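Local atomic coordinates of 2-polyprenyl-6-methoxyphenol hydroxylase-like FAD-dependent oxidoreductase (Streptomyces sp. NRRL 11266, PDB entry 6UI5), a protein that binds flavin-adenine dinucleotide and belongs to a family of FAD-dependent oxidoreductases with a Rossmann-type FAD-binding domain. Residues G66-P71 against T92-Q97. Residues are numbered along the deposited sequence; the frame is centred on the assembly and turned at random.
Sequences GTVTFP and THMVLQ
Residues 67-70 and 92-95 run roughly antiparallel, their directions 153° apart, and Thr69 faces His93 as a non-hydrogen-bonded pair with CA atoms 4.7 Å apart. This is the edge of a small antiparallel sheet in the FAD-binding part of the chain, where short strand 92-93 lies beside strand 69-75. Met94 N donates to Val68 O at 3.0 Å, nearly along the C=O axis. The next bond, Phe70 N to Thr92 O, is weak at 3.5 Å. Thr69 and His93 point to the same face of the sheet. The methyl CG2 of Thr69 sits over one face of the His93 ring, 3.5 Å from its centroid, a CH-pi contact. Thr67 OG1 comes to the edge of that ring, in its plane, but its hydrogen bond is to Arg64 O. His93 ND1 bonds Pro91 O, which probably limits the ring's rotation. Met94 SD lies 5.2 Å from the centroid of the Phe70 ring, an oblique Met-aromatic contact; Thr92 CG2 comes within 4.0 Å of Phe70 CE1. Met94 is the centre of an inverse gamma turn. Its CG touches Val68 CG2 at 3.4 Å. The Met94 side chain also touches Ala45. The chain then enters helix 97-110, with Leu96 at the N-cap and Gln97 touching FAD. The Met94 chain bends at chi2 (-83°) and chi3 (98°), which brings its CE to the edge of the Phe70 ring, 3.3 Å from Phe70 CE1.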
ATOM      1  N   GLY A  66      16.078  30.646 -14.247  1.00 86.11           N
ATOM      2  CA  GLY A  66      15.427  31.593 -13.369  1.00 92.71           C
ATOM      3  C   GLY A  66      14.345  31.022 -12.478  1.00 96.81           C
ATOM      4  O   GLY A  66      13.920  31.703 -11.531  1.00 89.99           O
ATOM      5  N   THR A  67      13.883  29.799 -12.745  1.00 97.58           N
ATOM      6  CA  THR A  67      12.790  29.207 -11.988  1.00 95.37           C
ATOM      7  C   THR A  67      13.338  28.343 -10.864  1.00 89.46           C
ATOM      8  O   THR A  67      14.409  27.743 -10.982  1.00 90.94           O
ATOM      9  CB  THR A  67      11.887  28.367 -12.889  1.00 98.86           C
ATOM     10  OG1 THR A  67      12.634  27.260 -13.407  1.00103.82           O
ATOM     11  CG2 THR A  67      11.322  29.211 -14.041  1.00 94.53           C
ATOM     12  N   VAL A  68      12.589  28.285  -9.768  1.00 88.78           N
ATOM     13  CA  VAL A  68      13.057  27.598  -8.566  1.00 83.37           C
ATOM     14  C   VAL A  68      12.894  26.088  -8.723  1.00 72.66           C
ATOM     15  O   VAL A  68      12.041  25.600  -9.473  1.00 69.37           O
ATOM     16  CB  VAL A  68      12.313  28.126  -7.317  1.00 80.35           C
ATOM     17  CG1 VAL A  68      12.883  29.470  -6.892  1.00 84.00           C
ATOM     18  CG2 VAL A  68      10.835  28.275  -7.593  1.00 78.75           C
ATOM     19  N   THR A  69      13.722  25.333  -8.013  1.00 64.20           N
ATOM     20  CA  THR A  69      13.527  23.895  -7.892  1.00 68.53           C
ATOM     21  C   THR A  69      13.265  23.562  -6.434  1.00 78.73           C
ATOM     22  O   THR A  69      13.769  24.226  -5.529  1.00 81.76           O
ATOM     23  CB  THR A  69      14.743  23.075  -8.368  1.00 57.54           C
ATOM     24  OG1 THR A  69      15.794  23.165  -7.391  1.00 62.29           O
ATOM     25  CG2 THR A  69      15.252  23.579  -9.705  1.00 50.88           C
ATOM     26  N   PHE A  70      12.464  22.533  -6.210  1.00 86.86           N
ATOM     27  CA  PHE A  70      12.519  21.968  -4.876  1.00 91.46           C
ATOM     28  C   PHE A  70      12.648  20.464  -5.019  1.00 85.58           C
ATOM     29  O   PHE A  70      12.019  19.869  -5.903  1.00 80.51           O
ATOM     30  CB  PHE A  70      11.310  22.332  -4.020  1.00 95.02           C
ATOM     31  CG  PHE A  70      10.071  21.592  -4.366  1.00 95.94           C
ATOM     32  CD1 PHE A  70       9.394  21.861  -5.538  1.00 92.71           C
ATOM     33  CD2 PHE A  70       9.556  20.651  -3.484  1.00105.70           C
ATOM     34  CE1 PHE A  70       8.229  21.195  -5.835  1.00 99.35           C
ATOM     35  CE2 PHE A  70       8.392  19.973  -3.775  1.00105.09           C
ATOM     36  CZ  PHE A  70       7.725  20.243  -4.953  1.00104.93           C
ATOM     37  N   PRO A  71      13.495  19.840  -4.201  1.00 87.35           N
ATOM     38  CA  PRO A  71      14.028  18.522  -4.556  1.00 90.39           C
ATOM     39  C   PRO A  71      13.421  17.409  -3.734  1.00 92.17           C
ATOM     40  O   PRO A  71      14.047  16.365  -3.504  1.00100.86           O
ATOM     41  CB  PRO A  71      15.522  18.683  -4.270  1.00 89.76           C
ATOM     42  CG  PRO A  71      15.580  19.762  -3.155  1.00 91.47           C
ATOM     43  CD  PRO A  71      14.185  20.376  -3.020  1.00 90.01           C
ATOM     44  N   THR A  92      11.864  18.698  -9.739  1.00 60.55           N
ATOM     45  CA  THR A  92      10.733  19.446 -10.289  1.00 50.44           C
ATOM     46  C   THR A  92      11.081  20.923 -10.374  1.00 51.09           C
ATOM     47  O   THR A  92      11.593  21.507  -9.413  1.00 58.17           O
ATOM     48  CB  THR A  92       9.488  19.255  -9.429  1.00 46.61           C
ATOM     49  OG1 THR A  92       8.922  17.974  -9.685  1.00 49.31           O
ATOM     50  CG2 THR A  92       8.449  20.282  -9.766  1.00 46.11           C
ATOM     51  N   HIS A  93      10.822  21.521 -11.536  1.00 50.38           N
ATOM     52  CA  HIS A  93      11.029  22.949 -11.729  1.00 61.28           C
ATOM     53  C   HIS A  93       9.695  23.703 -11.705  1.00 60.17           C
ATOM     54  O   HIS A  93       8.667  23.201 -12.172  1.00 53.33           O
ATOM     55  CB  HIS A  93      11.761  23.220 -13.042  1.00 58.62           C
ATOM     56  CG  HIS A  93      13.232  22.939 -12.994  1.00 65.99           C
ATOM     57  ND1 HIS A  93      13.743  21.676 -12.783  1.00 67.34           N
ATOM     58  CD2 HIS A  93      14.300  23.753 -13.173  1.00 67.29           C
ATOM     59  CE1 HIS A  93      15.063  21.729 -12.816  1.00 69.65           C
ATOM     60  NE2 HIS A  93      15.426  22.978 -13.048  1.00 70.83           N
ATOM     61  N   MET A  94       9.716  24.923 -11.170  1.00 73.37           N
ATOM     62  CA  MET A  94       8.488  25.697 -10.971  1.00 69.93           C
ATOM     63  C   MET A  94       8.253  26.545 -12.216  1.00 64.39           C
ATOM     64  O   MET A  94       8.607  27.720 -12.292  1.00 74.37           O
ATOM     65  CB  MET A  94       8.593  26.534  -9.707  1.00 75.66           C
ATOM     66  CG  MET A  94       8.841  25.690  -8.451  1.00 86.09           C
ATOM     67  SD  MET A  94       7.406  24.933  -7.661  1.00100.43           S
ATOM     68  CE  MET A  94       7.442  23.282  -8.319  1.00101.92           C
ATOM     69  N   VAL A  95       7.670  25.906 -13.223  1.00 58.08           N
ATOM     70  CA  VAL A  95       7.369  26.530 -14.499  1.00 56.73           C
ATOM     71  C   VAL A  95       5.870  26.749 -14.554  1.00 66.97           C
ATOM     72  O   VAL A  95       5.090  25.892 -14.130  1.00 76.29           O
ATOM     73  CB  VAL A  95       7.835  25.686 -15.698  1.00 53.14           C
ATOM     74  CG1 VAL A  95       7.640  26.478 -16.974  1.00 60.61           C
ATOM     75  CG2 VAL A  95       9.305  25.271 -15.536  1.00 55.34           C
ATOM     76  N   LEU A  96       5.467  27.899 -15.056  1.00 66.72           N
ATOM     77  CA  LEU A  96       4.069  28.260 -15.053  1.00 69.13           C
ATOM     78  C   LEU A  96       3.426  27.734 -16.325  1.00 64.62           C
ATOM     79  O   LEU A  96       3.965  27.921 -17.422  1.00 62.01           O
ATOM     80  CB  LEU A  96       3.912  29.773 -14.925  1.00 84.35           C
ATOM     81  CG  LEU A  96       4.693  30.318 -13.712  1.00103.28           C
ATOM     82  CD1 LEU A  96       6.202  30.609 -13.987  1.00114.10           C
ATOM     83  CD2 LEU A  96       4.007  31.522 -13.056  1.00100.98           C
ATOM     84  N   GLN A  97       2.305  27.033 -16.164  1.00 55.53           N
ATOM     85  CA  GLN A  97       1.576  26.460 -17.288  1.00 53.19           C
ATOM     86  C   GLN A  97       1.455  27.416 -18.472  1.00 55.84           C
ATOM     87  O   GLN A  97       1.694  27.011 -19.611  1.00 65.22           O
ATOM     88  CB  GLN A  97       0.192  26.001 -16.837  1.00 55.66           C
ATOM     89  CG  GLN A  97      -0.526  25.148 -17.868  1.00 55.77           C
ATOM     90  CD  GLN A  97      -1.836  24.598 -17.361  1.00 61.68           C
ATOM     91  OE1 GLN A  97      -2.063  24.521 -16.148  1.00 63.02           O
ATOM     92  NE2 GLN A  97      -2.729  24.238 -18.292  1.00 54.99           N
TER